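Envelope glycoprotein (Bourbon virus, PDB 5ZKX) probably drives fusion of the viral envelope with a host-cell membrane, as related gp64 glycoproteins do, and is captured here in its trimeric postfusion form. Local coordinates at residues A[46-51]-A[186-191]; A[77-82]-A[180-185]. One frame throughout, in Å; residues are numbered along the deposited sequence.

Contact 1: residues A[46-51]-A[186-191]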
loop_
_atom_site.group_PDB
_atom_site.type_symbol
_atom_site.label_atom_id
_atom_site.label_comp_id
_atom_site.label_asym_id
_atom_site.label_seq_id
_atom_site.Cartn_x
_atom_site.Cartn_y
_atom_site.Cartn_z
ATOM N N ILE A 46 -2.634 -16.843 -23.403
ATOM C CA ILE A 46 -1.278 -17.304 -23.142
ATOM C C ILE A 46 -1.276 -18.821 -23.226
ATOM O O ILE A 46 -2.102 -19.482 -22.585
ATOM C CB ILE A 46 -0.759 -16.835 -21.770
ATOM C CG1 ILE A 46 -0.910 -15.323 -21.626
ATOM C CG2 ILE A 46 0.697 -17.236 -21.590
ATOM C CD1 ILE A 46 -0.325 -14.785 -20.343
ATOM N N GLY A 47 -0.365 -19.362 -24.014
ATOM C CA GLY A 47 -0.225 -20.802 -24.140
ATOM C C GLY A 47 1.228 -21.208 -24.117
ATOM O O GLY A 47 2.074 -20.575 -24.747
ATOM N N TYR A 48 1.517 -22.267 -23.371
ATOM C CA TYR A 48 2.858 -22.824 -23.334
ATOM C C TYR A 48 2.816 -24.293 -23.727
ATOM O O TYR A 48 1.788 -24.962 -23.606
ATOM C CB TYR A 48 3.506 -22.654 -21.952
ATOM C CG TYR A 48 2.898 -23.472 -20.839
ATOM C CD1 TYR A 48 3.371 -24.742 -20.543
ATOM C CD2 TYR A 48 1.871 -22.960 -20.059
ATOM C CE1 TYR A 48 2.827 -25.486 -19.519
ATOM C CE2 TYR A 48 1.322 -23.697 -19.028
ATOM C CZ TYR A 48 1.803 -24.959 -18.763
ATOM O OH TYR A 48 1.262 -25.698 -17.739
ATOM N N ARG A 49 3.954 -24.779 -24.214
ATOM C CA ARG A 49 4.101 -26.177 -24.577
ATOM C C ARG A 49 5.581 -26.512 -24.636
ATOM O O ARG A 49 6.383 -25.719 -25.136
ATOM C CB ARG A 49 3.438 -26.492 -25.922
ATOM C CG ARG A 49 3.692 -27.909 -26.410
ATOM C CD ARG A 49 2.898 -28.219 -27.662
ATOM N NE ARG A 49 3.223 -27.317 -28.762
ATOM C CZ ARG A 49 2.462 -27.164 -29.838
ATOM N NH1 ARG A 49 1.335 -27.853 -29.950
ATOM N NH2 ARG A 49 2.822 -26.323 -30.799
ATOM N N ALA A 50 5.933 -27.684 -24.115
ATOM C CA ALA A 50 7.294 -28.192 -24.196
ATOM C C ALA A 50 7.241 -29.710 -24.094
ATOM O O ALA A 50 6.207 -30.297 -23.768
ATOM C CB ALA A 50 8.185 -27.600 -23.100
ATOM N N TYR A 51 8.377 -30.341 -24.378
ATOM C CA TYR A 51 8.486 -31.780 -24.222
ATOM C C TYR A 51 9.852 -32.142 -23.658
ATOM O O TYR A 51 10.869 -31.537 -24.008
ATOM C CB TYR A 51 8.230 -32.521 -25.551
ATOM C CG TYR A 51 9.240 -32.291 -26.658
ATOM C CD1 TYR A 51 10.405 -33.044 -26.731
ATOM C CD2 TYR A 51 9.007 -31.353 -27.656
ATOM C CE1 TYR A 51 11.321 -32.850 -27.745
ATOM C CE2 TYR A 51 9.918 -31.155 -28.678
ATOM C CZ TYR A 51 11.073 -31.909 -28.716
ATOM O OH TYR A 51 11.989 -31.719 -29.726
ATOM N N GLY A 186 10.360 -18.442 -25.555
ATOM C CA GLY A 186 10.663 -19.760 -25.022
ATOM C C GLY A 186 9.484 -20.699 -25.172
ATOM O O GLY A 186 9.027 -20.987 -26.283
ATOM N N GLU A 187 8.977 -21.187 -24.036
ATOM C CA GLU A 187 7.841 -22.103 -24.036
ATOM C C GLU A 187 6.531 -21.407 -24.367
ATOM O O GLU A 187 5.598 -22.062 -24.841
ATOM C CB GLU A 187 7.700 -22.771 -22.666
ATOM C CG GLU A 187 8.396 -24.107 -22.524
ATOM C CD GLU A 187 8.272 -24.680 -21.120
ATOM O OE1 GLU A 187 9.315 -24.886 -20.463
ATOM O OE2 GLU A 187 7.134 -24.922 -20.671
ATOM N N PHE A 188 6.440 -20.106 -24.125
ATOM C CA PHE A 188 5.163 -19.414 -24.088
ATOM C C PHE A 188 4.904 -18.658 -25.382
ATOM O O PHE A 188 5.827 -18.182 -26.047
ATOM C CB PHE A 188 5.111 -18.445 -22.906
ATOM C CG PHE A 188 5.212 -19.115 -21.565
ATOM C CD1 PHE A 188 4.074 -19.384 -20.823
ATOM C CD2 PHE A 188 6.443 -19.471 -21.042
ATOM C CE1 PHE A 188 4.165 -19.998 -19.590
ATOM C CE2 PHE A 188 6.538 -20.084 -19.811
ATOM C CZ PHE A 188 5.399 -20.348 -19.086
ATOM N N SER A 189 3.626 -18.557 -25.729
ATOM C CA SER A 189 3.155 -17.722 -26.821
ATOM C C SER A 189 2.037 -16.835 -26.296
ATOM O O SER A 189 1.173 -17.289 -25.538
ATOM C CB SER A 189 2.659 -18.561 -28.009
ATOM O OG SER A 189 3.745 -19.116 -28.732
ATOM N N TYR A 190 2.063 -15.566 -26.695
ATOM C CA TYR A 190 1.119 -14.571 -26.213
ATOM C C TYR A 190 0.386 -13.951 -27.391
ATOM O O TYR A 190 1.016 -13.535 -28.369
ATOM C CB TYR A 190 1.827 -13.483 -25.411
ATOM C CG TYR A 190 2.760 -14.000 -24.343
ATOM C CD1 TYR A 190 2.342 -14.113 -23.028
ATOM C CD2 TYR A 190 4.066 -14.360 -24.648
ATOM C CE1 TYR A 190 3.191 -14.575 -22.049
ATOM C CE2 TYR A 190 4.922 -14.821 -23.678
ATOM C CZ TYR A 190 4.478 -14.928 -22.378
ATOM O OH TYR A 190 5.330 -15.388 -21.400
ATOM N N LEU A 191 -0.938 -13.888 -27.291
ATOM C CA LEU A 191 -1.778 -13.256 -28.298
ATOM C C LEU A 191 -2.730 -12.282 -27.621
ATOM O O LEU A 191 -3.472 -12.664 -26.708
ATOM C CB LEU A 191 -2.567 -14.296 -29.093
ATOM C CG LEU A 191 -3.504 -13.727 -30.155
ATOM C CD1 LEU A 191 -2.710 -13.169 -31.328
ATOM C CD2 LEU A 191 -4.488 -14.790 -30.615
#

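Contact 2: residues A[77-82]-A[180-185]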
loop_
_atom_site.group_PDB
_atom_site.type_symbol
_atom_site.label_atom_id
_atom_site.label_comp_id
_atom_site.label_asym_id
_atom_site.label_seq_id
_atom_site.Cartn_x
_atom_site.Cartn_y
_atom_site.Cartn_z
ATOM N N PRO A 77 3.148 -22.750 -29.223
ATOM C CA PRO A 77 2.146 -22.899 -30.284
ATOM C C PRO A 77 2.188 -21.743 -31.270
ATOM O O PRO A 77 2.633 -20.639 -30.953
ATOM C CB PRO A 77 0.818 -22.930 -29.516
ATOM C CG PRO A 77 1.120 -22.284 -28.204
ATOM C CD PRO A 77 2.536 -22.648 -27.890
ATOM N N THR A 78 1.728 -22.017 -32.487
ATOM C CA THR A 78 1.614 -20.978 -33.494
ATOM C C THR A 78 0.426 -20.075 -33.171
ATOM O O THR A 78 -0.330 -20.306 -32.223
ATOM C CB THR A 78 1.462 -21.592 -34.883
ATOM O OG1 THR A 78 0.154 -22.162 -35.010
ATOM C CG2 THR A 78 2.502 -22.678 -35.099
ATOM N N LYS A 79 0.259 -19.032 -33.986
ATOM C CA LYS A 79 -0.838 -18.091 -33.775
ATOM C C LYS A 79 -2.186 -18.791 -33.868
ATOM O O LYS A 79 -3.018 -18.682 -32.960
ATOM C CB LYS A 79 -0.747 -16.953 -34.789
ATOM C CG LYS A 79 -1.501 -15.695 -34.393
ATOM C CD LYS A 79 -1.359 -14.626 -35.467
ATOM C CE LYS A 79 -2.053 -13.332 -35.069
ATOM N NZ LYS A 79 -1.771 -12.235 -36.042
ATOM N N ASP A 80 -2.415 -19.529 -34.958
ATOM C CA ASP A 80 -3.690 -20.221 -35.131
ATOM C C ASP A 80 -3.868 -21.336 -34.112
ATOM O O ASP A 80 -4.992 -21.595 -33.668
ATOM C CB ASP A 80 -3.797 -20.777 -36.549
ATOM C CG ASP A 80 -3.401 -19.757 -37.603
ATOM O OD1 ASP A 80 -3.674 -18.553 -37.404
ATOM O OD2 ASP A 80 -2.812 -20.158 -38.630
ATOM N N GLU A 81 -2.777 -22.006 -33.733
ATOM C CA GLU A 81 -2.847 -23.006 -32.674
ATOM C C GLU A 81 -3.313 -22.382 -31.369
ATOM O O GLU A 81 -4.235 -22.882 -30.717
ATOM C CB GLU A 81 -1.480 -23.662 -32.488
ATOM C CG GLU A 81 -1.339 -25.024 -33.131
ATOM C CD GLU A 81 -0.016 -25.677 -32.800
ATOM O OE1 GLU A 81 1.039 -25.102 -33.147
ATOM O OE2 GLU A 81 -0.030 -26.761 -32.184
ATOM N N LEU A 82 -2.678 -21.279 -30.970
ATOM C CA LEU A 82 -3.058 -20.611 -29.731
ATOM C C LEU A 82 -4.494 -20.105 -29.783
ATOM O O LEU A 82 -5.185 -20.093 -28.758
ATOM C CB LEU A 82 -2.091 -19.463 -29.453
ATOM C CG LEU A 82 -2.226 -18.755 -28.111
ATOM C CD1 LEU A 82 -2.281 -19.775 -26.988
ATOM C CD2 LEU A 82 -1.072 -17.789 -27.923
ATOM N N GLU A 180 -3.669 -7.713 -33.973
ATOM C CA GLU A 180 -3.553 -8.869 -33.078
ATOM C C GLU A 180 -2.100 -9.179 -32.704
ATOM O O GLU A 180 -1.518 -10.171 -33.138
ATOM C CB GLU A 180 -4.220 -10.092 -33.711
ATOM C CG GLU A 180 -5.659 -10.293 -33.289
ATOM C CD GLU A 180 -6.143 -11.704 -33.537
ATOM O OE1 GLU A 180 -7.137 -12.117 -32.905
ATOM O OE2 GLU A 180 -5.527 -12.402 -34.367
ATOM N N THR A 181 -1.515 -8.277 -31.920
ATOM C CA THR A 181 -0.131 -8.446 -31.485
ATOM C C THR A 181 0.105 -9.838 -30.902
ATOM O O THR A 181 -0.548 -10.246 -29.937
ATOM C CB THR A 181 0.245 -7.363 -30.466
ATOM O OG1 THR A 181 1.565 -7.604 -29.964
ATOM C CG2 THR A 181 -0.726 -7.341 -29.313
ATOM N N PHE A 182 1.034 -10.566 -31.521
ATOM C CA PHE A 182 1.395 -11.926 -31.145
ATOM C C PHE A 182 2.908 -12.012 -31.006
ATOM O O PHE A 182 3.646 -11.340 -31.731
ATOM C CB PHE A 182 0.893 -12.935 -32.196
ATOM C CG PHE A 182 1.521 -14.300 -32.089
ATOM C CD1 PHE A 182 0.991 -15.255 -31.235
ATOM C CD2 PHE A 182 2.624 -14.638 -32.859
ATOM C CE1 PHE A 182 1.558 -16.512 -31.137
ATOM C CE2 PHE A 182 3.196 -15.893 -32.765
ATOM C CZ PHE A 182 2.661 -16.831 -31.904
ATOM N N TRP A 183 3.371 -12.834 -30.065
ATOM C CA TRP A 183 4.804 -13.054 -29.919
ATOM C C TRP A 183 5.050 -14.333 -29.133
ATOM O O TRP A 183 4.134 -14.935 -28.567
ATOM C CB TRP A 183 5.498 -11.850 -29.266
ATOM C CG TRP A 183 5.402 -11.774 -27.774
ATOM C CD1 TRP A 183 6.285 -12.283 -26.870
ATOM C CD2 TRP A 183 4.381 -11.118 -27.012
ATOM N NE1 TRP A 183 5.875 -11.996 -25.591
ATOM C CE2 TRP A 183 4.707 -11.282 -25.650
ATOM C CE3 TRP A 183 3.221 -10.413 -27.349
ATOM C CZ2 TRP A 183 3.915 -10.769 -24.627
ATOM C CZ3 TRP A 183 2.435 -9.905 -26.332
ATOM C CH2 TRP A 183 2.785 -10.086 -24.987
ATOM N N THR A 184 6.318 -14.735 -29.106
ATOM C CA THR A 184 6.750 -16.009 -28.550
ATOM C C THR A 184 7.998 -15.790 -27.706
ATOM O O THR A 184 8.914 -15.077 -28.121
ATOM C CB THR A 184 7.036 -17.016 -29.676
ATOM O OG1 THR A 184 5.805 -17.580 -30.145
ATOM C CG2 THR A 184 7.948 -18.124 -29.197
ATOM N N ASP A 185 8.028 -16.399 -26.520
ATOM C CA ASP A 185 9.188 -16.319 -25.631
ATOM C C ASP A 185 9.401 -17.699 -25.016
ATOM O O ASP A 185 8.705 -18.073 -24.068
ATOM C CB ASP A 185 8.998 -15.256 -24.553
ATOM C CG ASP A 185 10.307 -14.853 -23.885
ATOM O OD1 ASP A 185 11.285 -15.628 -23.950
ATOM O OD2 ASP A 185 10.358 -13.758 -23.287
#

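Contact 1: residues A[46-51]-A[186-191]
Gly-47 and Ser-189 form a hydrogen-bonded pair in an antiparallel beta-sheet, where strands 46-51 and 188-191 run at 160° to each other with their axes 4.6 Å apart at closest approach. The pair exchanges two bonds, Gly-47 N to Ser-189 O at 3.0 Å and Ser-189 N to Gly-47 O at 2.7 Å. A further bond of 3.2 Å from Arg-49 N to Glu-187 O carries the bonding to the residue just before strand 188-191 begins.

The flanking non-hydrogen-bonded pairs, Ile-46 with Tyr-190 and Tyr-48 with Phe-188, send their side chains to one face, where helix 422-437 packs on Tyr-48 and Phe-188. The other face meets helix 79-88; there the Ser-189 hydroxyl bonds to Thr-184 OG1 and Pro-77 O, a small polar group serving two partners. Tyr-48 CB sits over one face of Phe-188, 3.8 Å from the ring centroid in a CH-pi contact. With chi1 at 69° putting Tyr-48 CG between the backbone N and carbonyl carbon, its ring runs alongside that of Phe-188, the planes oblique at 47°. Ile-46, a beta-branched residue suited to a strand, brings CG2 to the edge of Phe-188. Its CG1, CG2 and CD1 all rest against the CD1-CE1 side of the Tyr-190 ring, with Ile-46 CG2 3.7 Å from Tyr-190 CE1.

Glu-187 runs beside Tyr-48 and reaches Arg-142 of strand 134-148 through a salt bridge at OE2. Ala-50, whose side chain is a single methyl, lets the glutamate lie close: Ala-50 CB is 3.5 Å from both Glu-187 CG and CD.

Contact 2: residues A[77-82]-A[180-185]
Glu-180 meets Lys-79 where the chain approaches strand 182-185, and it does so without a salt bridge: Lys-79 NZ lies 4.1 Å from Glu-180 OE2. The lysine crosses the glutamate obliquely, bringing Lys-79 CE to 3.7 Å from Glu-180 OE2 and NZ near the Glu-180 carbonyl oxygen. The carboxylate has closer partners, since OE2 forms a salt bridge with Lys-83, one turn further along helix 79-88, and OE1 bonds to Ser-193 OG.

Phe-182 and Lys-79 carry most of the contact, which packs the N-terminal turn of helix 79-88 on strand 182-185, one arm of the hairpin with 188-192. Phe-182 CG stands anti to the backbone N (chi1 165°), and the ring lies against that turn. Lys-79 CB sits over the centre of one face, 4.2 Å from the Phe-182 centroid and only 6° off the ring normal, a CH-pi contact. Beyond it the extended lysine chain slides past the phenylalanine in the opposite direction, with Lys-79 CG 4.0 Å from Phe-182 CD1. A long aliphatic chain ending in a charge suits this partly exposed place, because it can cover an aromatic face and still extend its ammonium toward the acidic neighbour. At the ring edge Leu-82 CD2 stands 4.3 Å from Phe-182 CE1, while Pro-77 O lies in the ring plane, 3.9 Å from Phe-182 CZ.

The helix start is fixed by a capping box: Glu-81 N donates to Thr-78 OG1, and Thr-78 N to Glu-81 OE1, each at 3.2 Å. Thr-184 OG1 comes no nearer to Pro-77 O than 4.5 Å; its hydrogen bond is to Ser-189 OG.

With no hydrogen bond crossing it, the contact rests on dispersion and CH-pi packing around one ring, to which the Lys-79 and Glu-180 charges probably add a modest electrostatic attraction.

In the fold
Contact 1 is buried and joins strand to strand by backbone bonds within the antiparallel sheet, whereas contact 2 is partly exposed and sets helix 79-88 on the neighbouring strand through side chains. Their second segments, 186-191 and 180-185, follow each other as the arms of a beta-hairpin, with a probable hydrogen bond from Tyr-190 N to Trp-183 O and stacked rings on the same two residues. Their first segments are tied by a salt bridge between Arg-49 NH1 and Glu-81 OE2, 2.8 Å apart. Helix 79-88 also touches both arms of the hairpin, through Leu-82 on Ser-189 and Lys-79 on Phe-182.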